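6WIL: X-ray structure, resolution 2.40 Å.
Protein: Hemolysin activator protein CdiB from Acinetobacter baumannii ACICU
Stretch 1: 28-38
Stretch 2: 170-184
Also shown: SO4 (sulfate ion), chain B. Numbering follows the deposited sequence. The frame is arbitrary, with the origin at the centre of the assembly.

Stretch 1 (28-38) QLAQQTPYQNT
Stretch 2 (170-184) NLKRLDQGLENLKRV

How do an irregular segment and a helix lie against each other? Residues 28-38 form no regular helix or strand; from L29 to P34 the backbone is extended, with phi between -63° and -101° and psi between 118° and 165°. The helix begins at L171, started by N170, whose t side chain (chi2 -75°) caps the first turn: K172 N donates to N170 OD1 at 3.0 Å. The two stretches run antiparallel. The CA of L29 lies 5.7 Å from that of R183, A30 CA 6.0 Å from K182 CA, Q31 CA 5.6 Å from E179 CA, and N37 CA 9.6 Å from L171 CA, so the segment diverges toward the helix start. L171, D175, L178, E179 and K182 point their CA-to-CB bonds at it, and 590 Å² is buried in all.

What fixes the middle of the segment? E179, with chi1 off the wells at -94° and chi2 t, reaches the backbone: Q32 N donates to E179 OE1 at 3.1 Å and 153°, an amide that an extended segment leaves free for a carboxylate. Q31 starts away from the helix, but its m,m rotamer (chi3 -72°) folds the chain back, and Q31 NE2 donates to L29 O at 2.6 Å. The same fold brings Q31 OE1 to 3.0 Å from E179 OE2; both are acceptors, so this is proximity without a hydrogen bond, and each atom is satisfied elsewhere in the structure. Q32, t then p, sets its OE1 3.1 Å from L178 CD2.

Why is Y35 the polar anchor near the helix start? Its backbone is nearly fully extended (-161/172), and chi1 p with chi2 88° carries the phenol toward the helix. Y35 OH donates to D175 OD2 at a very short 2.4 Å, the carboxylate lying at the ring edge, near its plane. D175 meets it with chi1 m and chi2 -5°. L171, t,p, adds an apolar contact, its CD2 3.7 Å from Y35 CE1; the same methyl is 4.1 Å from ND2 of the poorly ordered N37.

How do long side chains close the other end? K182 takes m,t,p,p, curling so that K182 CE rests 3.7 Å from A30 CB, a contact between aliphatic carbons, and also 3.7 Å from the carbonyl oxygen Q31 O, with no hydrogen bond. R183 instead stretches out, m,t,t with chi4 -169°, and L29, m,t, lays CD1 over one face of its guanidinium, 3.6 Å from R183 NE. That packing leaves the guanidinium edge free, and R183 NH1 and NH2 bond elsewhere in the structure.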

# COMPACT_ATOMS: atom_id res chain seq x y z
N GLN A 28 6.83 -0.73 4.31
CA GLN A 28 7.49 -0.49 5.59
C GLN A 28 6.71 0.46 6.48
O GLN A 28 6.97 0.50 7.69
CB GLN A 28 8.90 0.07 5.36
CG GLN A 28 9.95 -0.99 5.09
CD GLN A 28 11.25 -0.40 4.58
OE1 GLN A 28 11.73 0.61 5.09
NE2 GLN A 28 11.82 -1.03 3.56
N LEU A 29 5.76 1.22 5.93
CA LEU A 29 5.03 2.21 6.71
C LEU A 29 3.95 1.52 7.53
O LEU A 29 3.03 0.91 6.98
CB LEU A 29 4.44 3.27 5.78
CG LEU A 29 5.46 3.92 4.84
CD1 LEU A 29 4.88 5.16 4.19
CD2 LEU A 29 6.76 4.24 5.57
N ALA A 30 4.06 1.64 8.85
CA ALA A 30 3.18 0.91 9.76
C ALA A 30 1.74 1.42 9.66
O ALA A 30 1.49 2.63 9.67
CB ALA A 30 3.68 1.05 11.20
N GLN A 31 0.80 0.49 9.56
CA GLN A 31 -0.62 0.80 9.53
C GLN A 31 -1.25 0.56 10.89
O GLN A 31 -0.68 -0.09 11.76
CB GLN A 31 -1.35 -0.03 8.47
CG GLN A 31 -0.78 0.13 7.07
CD GLN A 31 -0.57 1.59 6.71
OE1 GLN A 31 -1.52 2.33 6.48
NE2 GLN A 31 0.69 2.01 6.67
N GLN A 32 -2.45 1.11 11.06
CA GLN A 32 -3.23 0.86 12.27
C GLN A 32 -3.73 -0.57 12.27
O GLN A 32 -4.16 -1.10 11.24
CB GLN A 32 -4.39 1.85 12.36
CG GLN A 32 -5.59 1.38 13.19
CD GLN A 32 -5.39 1.53 14.68
OE1 GLN A 32 -4.43 2.16 15.13
NE2 GLN A 32 -6.29 0.95 15.46
N THR A 33 -3.66 -1.21 13.44
CA THR A 33 -4.11 -2.59 13.56
C THR A 33 -5.61 -2.68 13.26
O THR A 33 -6.38 -1.83 13.71
CB THR A 33 -3.82 -3.11 14.97
OG1 THR A 33 -2.43 -2.93 15.27
CG2 THR A 33 -4.17 -4.58 15.10
N PRO A 34 -6.04 -3.68 12.50
CA PRO A 34 -7.47 -3.80 12.19
C PRO A 34 -8.30 -4.09 13.43
O PRO A 34 -7.82 -4.64 14.43
CB PRO A 34 -7.52 -4.97 11.20
CG PRO A 34 -6.22 -5.68 11.35
CD PRO A 34 -5.23 -4.63 11.72
N TYR A 35 -9.58 -3.69 13.36
CA TYR A 35 -10.52 -3.87 14.46
C TYR A 35 -11.93 -3.77 13.92
O TYR A 35 -12.15 -3.40 12.76
CB TYR A 35 -10.28 -2.83 15.57
CG TYR A 35 -10.41 -1.40 15.11
CD1 TYR A 35 -11.64 -0.75 15.12
CD2 TYR A 35 -9.30 -0.70 14.65
CE1 TYR A 35 -11.76 0.56 14.69
CE2 TYR A 35 -9.41 0.61 14.22
CZ TYR A 35 -10.64 1.24 14.24
OH TYR A 35 -10.75 2.54 13.81
N GLN A 36 -12.91 -4.08 14.78
CA GLN A 36 -14.34 -3.96 14.46
C GLN A 36 -15.03 -3.22 15.61
O GLN A 36 -15.71 -3.82 16.44
CB GLN A 36 -14.98 -5.33 14.21
CG GLN A 36 -14.55 -5.98 12.91
CD GLN A 36 -15.48 -7.10 12.50
OE1 GLN A 36 -16.30 -6.94 11.60
NE2 GLN A 36 -15.35 -8.25 13.16
N ASN A 37 -14.85 -1.90 15.64
CA ASN A 37 -15.34 -1.10 16.76
C ASN A 37 -16.86 -0.98 16.75
O ASN A 37 -17.50 -1.08 17.80
CB ASN A 37 -14.67 0.27 16.75
CG ASN A 37 -15.42 1.29 17.58
OD1 ASN A 37 -15.33 1.30 18.81
ND2 ASN A 37 -16.16 2.17 16.91
N THR A 38 -17.45 -0.75 15.57
CA THR A 38 -18.91 -0.65 15.46
C THR A 38 -19.48 -2.06 15.48
O THR A 38 -19.87 -2.64 14.46
CB THR A 38 -19.32 0.13 14.22
OG1 THR A 38 -20.72 -0.06 13.97
CG2 THR A 38 -18.51 -0.31 12.99
N ASN A 170 -13.18 12.11 16.15
CA ASN A 170 -13.56 11.10 15.18
C ASN A 170 -12.45 10.06 15.06
O ASN A 170 -11.28 10.42 14.91
CB ASN A 170 -13.85 11.72 13.81
CG ASN A 170 -14.62 10.78 12.91
OD1 ASN A 170 -14.06 9.82 12.37
ND2 ASN A 170 -15.90 11.05 12.74
N LEU A 171 -12.83 8.78 15.11
CA LEU A 171 -11.86 7.70 15.12
C LEU A 171 -11.13 7.56 13.79
O LEU A 171 -10.01 7.02 13.77
CB LEU A 171 -12.55 6.38 15.47
CG LEU A 171 -11.67 5.17 15.75
CD1 LEU A 171 -10.69 5.45 16.89
CD2 LEU A 171 -12.52 3.96 16.07
N LYS A 172 -11.72 8.01 12.68
CA LYS A 172 -11.03 7.93 11.40
C LYS A 172 -9.85 8.89 11.35
O LYS A 172 -8.81 8.56 10.78
CB LYS A 172 -12.01 8.22 10.25
CG LYS A 172 -12.96 7.09 9.92
CD LYS A 172 -13.84 7.45 8.73
CE LYS A 172 -15.30 7.56 9.13
NZ LYS A 172 -15.89 6.23 9.45
N ARG A 173 -10.00 10.08 11.94
CA ARG A 173 -8.92 11.04 11.98
C ARG A 173 -7.87 10.68 13.01
O ARG A 173 -6.68 10.93 12.79
CB ARG A 173 -9.48 12.44 12.24
CG ARG A 173 -10.52 12.86 11.22
CD ARG A 173 -10.95 14.30 11.38
NE ARG A 173 -11.77 14.73 10.25
CZ ARG A 173 -11.32 15.45 9.23
NH1 ARG A 173 -10.06 15.86 9.21
NH2 ARG A 173 -12.13 15.78 8.24
N LEU A 174 -8.28 10.08 14.14
CA LEU A 174 -7.30 9.58 15.10
C LEU A 174 -6.42 8.51 14.47
O LEU A 174 -5.19 8.51 14.64
CB LEU A 174 -8.00 9.02 16.34
CG LEU A 174 -8.91 9.95 17.15
CD1 LEU A 174 -9.28 9.30 18.47
CD2 LEU A 174 -8.23 11.30 17.37
N ASP A 175 -7.03 7.58 13.73
CA ASP A 175 -6.27 6.49 13.12
C ASP A 175 -5.34 7.02 12.03
O ASP A 175 -4.20 6.55 11.90
CB ASP A 175 -7.22 5.45 12.54
CG ASP A 175 -7.83 4.55 13.60
OD1 ASP A 175 -7.45 4.67 14.78
OD2 ASP A 175 -8.69 3.72 13.24
N GLN A 176 -5.81 7.98 11.23
CA GLN A 176 -4.96 8.57 10.20
C GLN A 176 -3.75 9.24 10.82
O GLN A 176 -2.61 8.99 10.41
CB GLN A 176 -5.77 9.56 9.37
CG GLN A 176 -5.00 10.09 8.18
CD GLN A 176 -4.65 8.99 7.20
OE1 GLN A 176 -5.36 7.99 7.09
NE2 GLN A 176 -3.54 9.17 6.48
N GLY A 177 -3.98 10.11 11.81
CA GLY A 177 -2.87 10.77 12.47
C GLY A 177 -1.94 9.80 13.18
O GLY A 177 -0.72 9.97 13.16
N LEU A 178 -2.51 8.78 13.81
CA LEU A 178 -1.68 7.75 14.44
C LEU A 178 -0.79 7.05 13.42
O LEU A 178 0.38 6.77 13.70
CB LEU A 178 -2.57 6.75 15.17
CG LEU A 178 -1.92 5.55 15.85
CD1 LEU A 178 -2.49 5.39 17.25
CD2 LEU A 178 -2.20 4.31 15.03
N GLU A 179 -1.33 6.76 12.23
CA GLU A 179 -0.53 6.09 11.21
C GLU A 179 0.60 7.00 10.72
O GLU A 179 1.72 6.53 10.48
CB GLU A 179 -1.41 5.67 10.04
CG GLU A 179 -1.92 4.24 10.14
CD GLU A 179 -3.09 3.99 9.22
OE1 GLU A 179 -4.07 3.35 9.66
OE2 GLU A 179 -3.04 4.43 8.05
N ASN A 180 0.32 8.29 10.57
CA ASN A 180 1.35 9.24 10.16
C ASN A 180 2.47 9.32 11.19
O ASN A 180 3.64 9.44 10.83
CB ASN A 180 0.72 10.61 9.93
CG ASN A 180 -0.19 10.64 8.73
OD1 ASN A 180 -0.17 9.72 7.92
ND2 ASN A 180 -0.97 11.70 8.59
N LEU A 181 2.12 9.26 12.48
CA LEU A 181 3.15 9.36 13.52
C LEU A 181 3.94 8.06 13.64
O LEU A 181 5.09 8.08 14.08
CB LEU A 181 2.52 9.72 14.86
CG LEU A 181 1.86 11.09 15.00
CD1 LEU A 181 1.50 11.40 16.45
CD2 LEU A 181 2.75 12.17 14.42
N LYS A 182 3.34 6.93 13.29
CA LYS A 182 4.04 5.65 13.39
C LYS A 182 5.09 5.46 12.31
O LYS A 182 5.82 4.47 12.36
CB LYS A 182 3.04 4.50 13.36
CG LYS A 182 2.36 4.25 14.70
CD LYS A 182 1.11 3.41 14.54
CE LYS A 182 1.41 2.05 13.93
NZ LYS A 182 2.11 1.13 14.87
N ARG A 183 5.18 6.38 11.34
CA ARG A 183 6.29 6.31 10.40
C ARG A 183 7.61 6.63 11.07
O ARG A 183 8.65 6.08 10.69
CB ARG A 183 6.04 7.26 9.23
CG ARG A 183 4.88 6.84 8.34
CD ARG A 183 4.68 7.82 7.20
NE ARG A 183 3.46 7.53 6.46
CZ ARG A 183 3.14 8.09 5.30
NH1 ARG A 183 3.96 8.97 4.75
NH2 ARG A 183 2.00 7.77 4.70
N VAL A 184 7.60 7.51 12.07
CA VAL A 184 8.82 7.95 12.73
C VAL A 184 8.84 7.68 14.22
O VAL A 184 9.91 7.79 14.84
CB VAL A 184 9.09 9.45 12.46
CG1 VAL A 184 9.09 9.74 10.96
CG2 VAL A 184 8.06 10.31 13.17
S SO4 B . -9.40 17.26 5.55
O1 SO4 B . -10.33 16.14 5.46
O2 SO4 B . -8.53 17.26 4.37
O3 SO4 B . -8.60 17.13 6.76
O4 SO4 B . -10.14 18.52 5.59